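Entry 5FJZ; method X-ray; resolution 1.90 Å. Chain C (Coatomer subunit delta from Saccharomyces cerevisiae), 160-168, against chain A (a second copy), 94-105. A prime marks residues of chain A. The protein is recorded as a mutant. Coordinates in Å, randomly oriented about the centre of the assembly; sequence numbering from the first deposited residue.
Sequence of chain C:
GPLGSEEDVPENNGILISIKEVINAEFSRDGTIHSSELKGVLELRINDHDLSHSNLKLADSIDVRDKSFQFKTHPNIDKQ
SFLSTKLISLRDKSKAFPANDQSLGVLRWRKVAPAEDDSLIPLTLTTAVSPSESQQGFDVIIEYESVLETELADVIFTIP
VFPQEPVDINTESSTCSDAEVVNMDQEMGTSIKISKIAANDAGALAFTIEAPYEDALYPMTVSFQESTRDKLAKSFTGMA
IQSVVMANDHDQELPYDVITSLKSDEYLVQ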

# COMPACT_ATOMS: atom_id res chain seq x y z
N PRO C 160 -10.74 -4.78 19.05
CA PRO C 160 -9.24 -4.91 18.87
C PRO C 160 -8.44 -5.40 20.07
O PRO C 160 -7.47 -4.76 20.49
CB PRO C 160 -8.83 -3.53 18.44
CG PRO C 160 -9.79 -2.64 19.14
CD PRO C 160 -11.13 -3.36 19.07
N VAL C 161 -8.90 -6.47 20.70
CA VAL C 161 -8.27 -6.98 21.89
C VAL C 161 -8.17 -8.47 21.61
O VAL C 161 -8.98 -9.04 20.84
CB VAL C 161 -9.01 -6.62 23.23
CG1 VAL C 161 -8.99 -5.15 23.48
CG2 VAL C 161 -10.47 -7.06 23.21
N PHE C 162 -7.29 -9.12 22.31
CA PHE C 162 -7.20 -10.57 22.28
C PHE C 162 -7.22 -11.14 23.70
O PHE C 162 -6.19 -11.34 24.27
CB PHE C 162 -5.89 -10.99 21.64
CG PHE C 162 -5.76 -10.57 20.23
CD1 PHE C 162 -5.37 -9.31 19.94
CD2 PHE C 162 -5.95 -11.47 19.20
CE1 PHE C 162 -5.24 -8.92 18.63
CE2 PHE C 162 -5.87 -11.08 17.88
CZ PHE C 162 -5.44 -9.80 17.59
N PRO C 163 -8.42 -11.42 24.27
CA PRO C 163 -8.45 -11.66 25.74
C PRO C 163 -8.03 -13.09 26.09
O PRO C 163 -8.25 -13.99 25.28
CB PRO C 163 -9.90 -11.37 26.12
CG PRO C 163 -10.69 -11.44 24.86
CD PRO C 163 -9.75 -11.14 23.73
N GLN C 164 -7.43 -13.25 27.26
CA GLN C 164 -7.07 -14.56 27.88
C GLN C 164 -8.28 -15.38 28.26
O GLN C 164 -8.19 -16.58 28.30
CB GLN C 164 -6.26 -14.33 29.17
CG GLN C 164 -4.89 -13.72 28.97
CD GLN C 164 -3.89 -14.70 28.37
OE1 GLN C 164 -3.49 -15.69 29.01
NE2 GLN C 164 -3.42 -14.40 27.17
N GLU C 165 -9.38 -14.71 28.61
CA GLU C 165 -10.65 -15.38 28.90
C GLU C 165 -11.58 -15.28 27.70
O GLU C 165 -11.60 -14.28 27.01
CB GLU C 165 -11.30 -14.67 30.10
CG GLU C 165 -12.57 -15.27 30.66
CD GLU C 165 -12.34 -16.57 31.41
OE1 GLU C 165 -11.18 -16.91 31.73
OE2 GLU C 165 -13.34 -17.28 31.64
N PRO C 166 -12.40 -16.29 27.46
CA PRO C 166 -13.38 -16.20 26.38
C PRO C 166 -14.34 -15.01 26.50
O PRO C 166 -14.79 -14.69 27.61
CB PRO C 166 -14.21 -17.48 26.53
CG PRO C 166 -13.48 -18.36 27.51
CD PRO C 166 -12.32 -17.62 28.08
N VAL C 167 -14.77 -14.47 25.35
CA VAL C 167 -15.90 -13.54 25.39
C VAL C 167 -17.18 -14.24 25.74
O VAL C 167 -17.45 -15.40 25.37
CB VAL C 167 -16.05 -12.52 24.23
CG1 VAL C 167 -15.16 -12.80 23.06
CG2 VAL C 167 -17.51 -12.40 23.80
N ASP C 168 -17.94 -13.58 26.60
CA ASP C 168 -19.23 -14.05 27.03
C ASP C 168 -20.30 -13.21 26.35
O ASP C 168 -20.46 -12.04 26.66
CB ASP C 168 -19.30 -13.99 28.55
CG ASP C 168 -20.50 -14.78 29.16
OD1 ASP C 168 -21.18 -15.65 28.51
OD2 ASP C 168 -20.71 -14.49 30.37
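Chain A (94-105) SKAFPANDQSLG

Chain A meets this proline-rich segment of chain C with a piece that is mostly loop and leads into a strand. The chain C segment is also largely irregular, an open run with three prolines, and no ladder of backbone hydrogen bonds joins the two. Over a short run they go in the same sense: the CA of Gln164 lies 5.3 Å from the CA of Pro98′, and two residues further along each chain the CA of Pro166 lies 5.9 Å from the CA of Asn100′. After Asn100′ chain A turns back, so that Gln102′ and Leu104′ come against Phe162, earlier in chain C. Together they bury 506 Å². The three residues most covered are Gln164, Asn100′ and Phe162: two amide side chains serve the backbone of the partner, and an aromatic residue packs against apolar atoms of chain A.

Gln164 takes 94 Å², the largest share. Its CA-to-CB bond points away from chain A, but chi1, chi2 and chi3 all lie near -70° and the folded chain brings its end back. There the amide reads both polar groups of one residue. Ala96′ N donates to Gln164 OE1 at 2.9 Å with a good angle of 161°, while Gln164 NE2 gives a weak bond to Ala96′ O at 3.0 Å, bent to 134°. Lys95′ lends only carbon here, its CG lying 3.5 Å from Gln164 OE1.

Asn100′ answers from the other chain, but with its CA-to-CB bond aimed toward chain C. Val167 N donates to Asn100′ OD1 at 2.9 Å and 158°, so a side-chain oxygen accepts from a backbone NH of the partner. Pro166, which has no NH to offer, packs beside that oxygen, with its CA 3.5 Å from Asn100′ OD1. On the amide's nitrogen side, Pro163 CG comes within 3.8 Å of Asn100′ ND2. Within chain A, Asn100′ N donates to Gln102′ OE1 at 2.9 Å, tying the backbone of the key residue to Gln102′, whose CA-to-CB bond also points toward chain C.

Phe162 supplies the apolar part, in the m rotamer and buried. Its CB rests 3.9 Å from Pro98′ CG, and one corner of its ring, CD2, reaches Gln102′ CG at 4.0 Å and Leu104′ CD2 at 4.3 Å, so the aliphatic CG of Gln102′ packs alongside a leucine methyl. The rule to be read is economical: amides can bond selected backbone groups of the partner while prolines and an aromatic ring pack the remainder.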

# COMPACT_ATOMS: atom_id res chain seq x y z
N SER A 94 3.05 -18.23 32.27
CA SER A 94 1.79 -18.13 32.97
C SER A 94 0.61 -17.78 32.04
O SER A 94 -0.49 -17.76 32.50
CB SER A 94 1.85 -17.05 34.06
OG SER A 94 1.69 -15.76 33.52
N LYS A 95 0.84 -17.45 30.77
CA LYS A 95 -0.29 -17.04 29.93
C LYS A 95 -0.79 -18.17 29.09
O LYS A 95 -0.20 -19.22 29.08
CB LYS A 95 0.13 -15.85 29.09
CG LYS A 95 -0.26 -14.54 29.75
CD LYS A 95 0.90 -13.58 29.77
CE LYS A 95 0.48 -12.21 30.31
NZ LYS A 95 0.14 -12.23 31.76
N ALA A 96 -1.89 -17.96 28.37
CA ALA A 96 -2.45 -18.99 27.50
C ALA A 96 -2.75 -18.34 26.17
O ALA A 96 -2.71 -17.10 26.05
CB ALA A 96 -3.72 -19.52 28.07
N PHE A 97 -3.03 -19.15 25.15
CA PHE A 97 -3.34 -18.57 23.85
C PHE A 97 -4.71 -17.96 23.85
O PHE A 97 -5.67 -18.55 24.36
CB PHE A 97 -3.28 -19.63 22.74
CG PHE A 97 -1.88 -20.03 22.36
CD1 PHE A 97 -1.08 -19.18 21.67
CD2 PHE A 97 -1.39 -21.25 22.70
CE1 PHE A 97 0.21 -19.50 21.31
CE2 PHE A 97 -0.12 -21.62 22.34
CZ PHE A 97 0.66 -20.77 21.60
N PRO A 98 -4.86 -16.79 23.26
CA PRO A 98 -6.23 -16.39 23.00
C PRO A 98 -7.10 -17.48 22.37
O PRO A 98 -6.72 -18.08 21.39
CB PRO A 98 -6.06 -15.18 22.02
CG PRO A 98 -4.73 -14.69 22.31
CD PRO A 98 -3.90 -15.89 22.64
N ALA A 99 -8.30 -17.66 22.93
CA ALA A 99 -9.17 -18.74 22.61
C ALA A 99 -10.53 -18.28 22.16
O ALA A 99 -11.51 -18.98 22.35
CB ALA A 99 -9.26 -19.68 23.84
N ASN A 100 -10.59 -17.15 21.44
CA ASN A 100 -11.79 -16.74 20.72
C ASN A 100 -11.65 -16.82 19.18
O ASN A 100 -12.12 -15.92 18.45
CB ASN A 100 -12.22 -15.36 21.17
CG ASN A 100 -12.70 -15.33 22.63
OD1 ASN A 100 -13.73 -15.84 22.96
ND2 ASN A 100 -11.93 -14.71 23.48
N ASP A 101 -11.15 -17.97 18.73
CA ASP A 101 -11.03 -18.34 17.36
C ASP A 101 -10.32 -17.30 16.48
O ASP A 101 -10.61 -17.19 15.33
CB ASP A 101 -12.37 -18.68 16.76
CG ASP A 101 -12.30 -19.85 15.77
OD1 ASP A 101 -11.26 -20.47 15.62
OD2 ASP A 101 -13.32 -20.13 15.12
N GLN A 102 -9.39 -16.58 17.05
CA GLN A 102 -8.55 -15.62 16.30
C GLN A 102 -7.40 -16.32 15.66
O GLN A 102 -6.80 -17.26 16.26
CB GLN A 102 -7.96 -14.52 17.18
CG GLN A 102 -8.98 -13.84 18.07
CD GLN A 102 -9.00 -14.36 19.51
OE1 GLN A 102 -8.80 -15.56 19.77
NE2 GLN A 102 -9.30 -13.48 20.43
N SER A 103 -7.04 -15.86 14.47
CA SER A 103 -5.93 -16.51 13.73
C SER A 103 -4.65 -15.94 14.31
O SER A 103 -4.34 -14.73 14.17
CB SER A 103 -5.98 -16.27 12.21
OG SER A 103 -7.12 -16.88 11.60
N LEU A 104 -3.89 -16.78 14.96
CA LEU A 104 -2.68 -16.36 15.64
C LEU A 104 -1.46 -16.84 14.85
O LEU A 104 -1.21 -18.05 14.77
CB LEU A 104 -2.63 -16.91 17.04
CG LEU A 104 -3.85 -16.73 17.89
CD1 LEU A 104 -3.67 -17.50 19.20
CD2 LEU A 104 -4.15 -15.26 18.20
N GLY A 105 -0.76 -15.90 14.20
CA GLY A 105 0.50 -16.19 13.47
C GLY A 105 1.62 -16.45 14.46
O GLY A 105 1.91 -15.59 15.33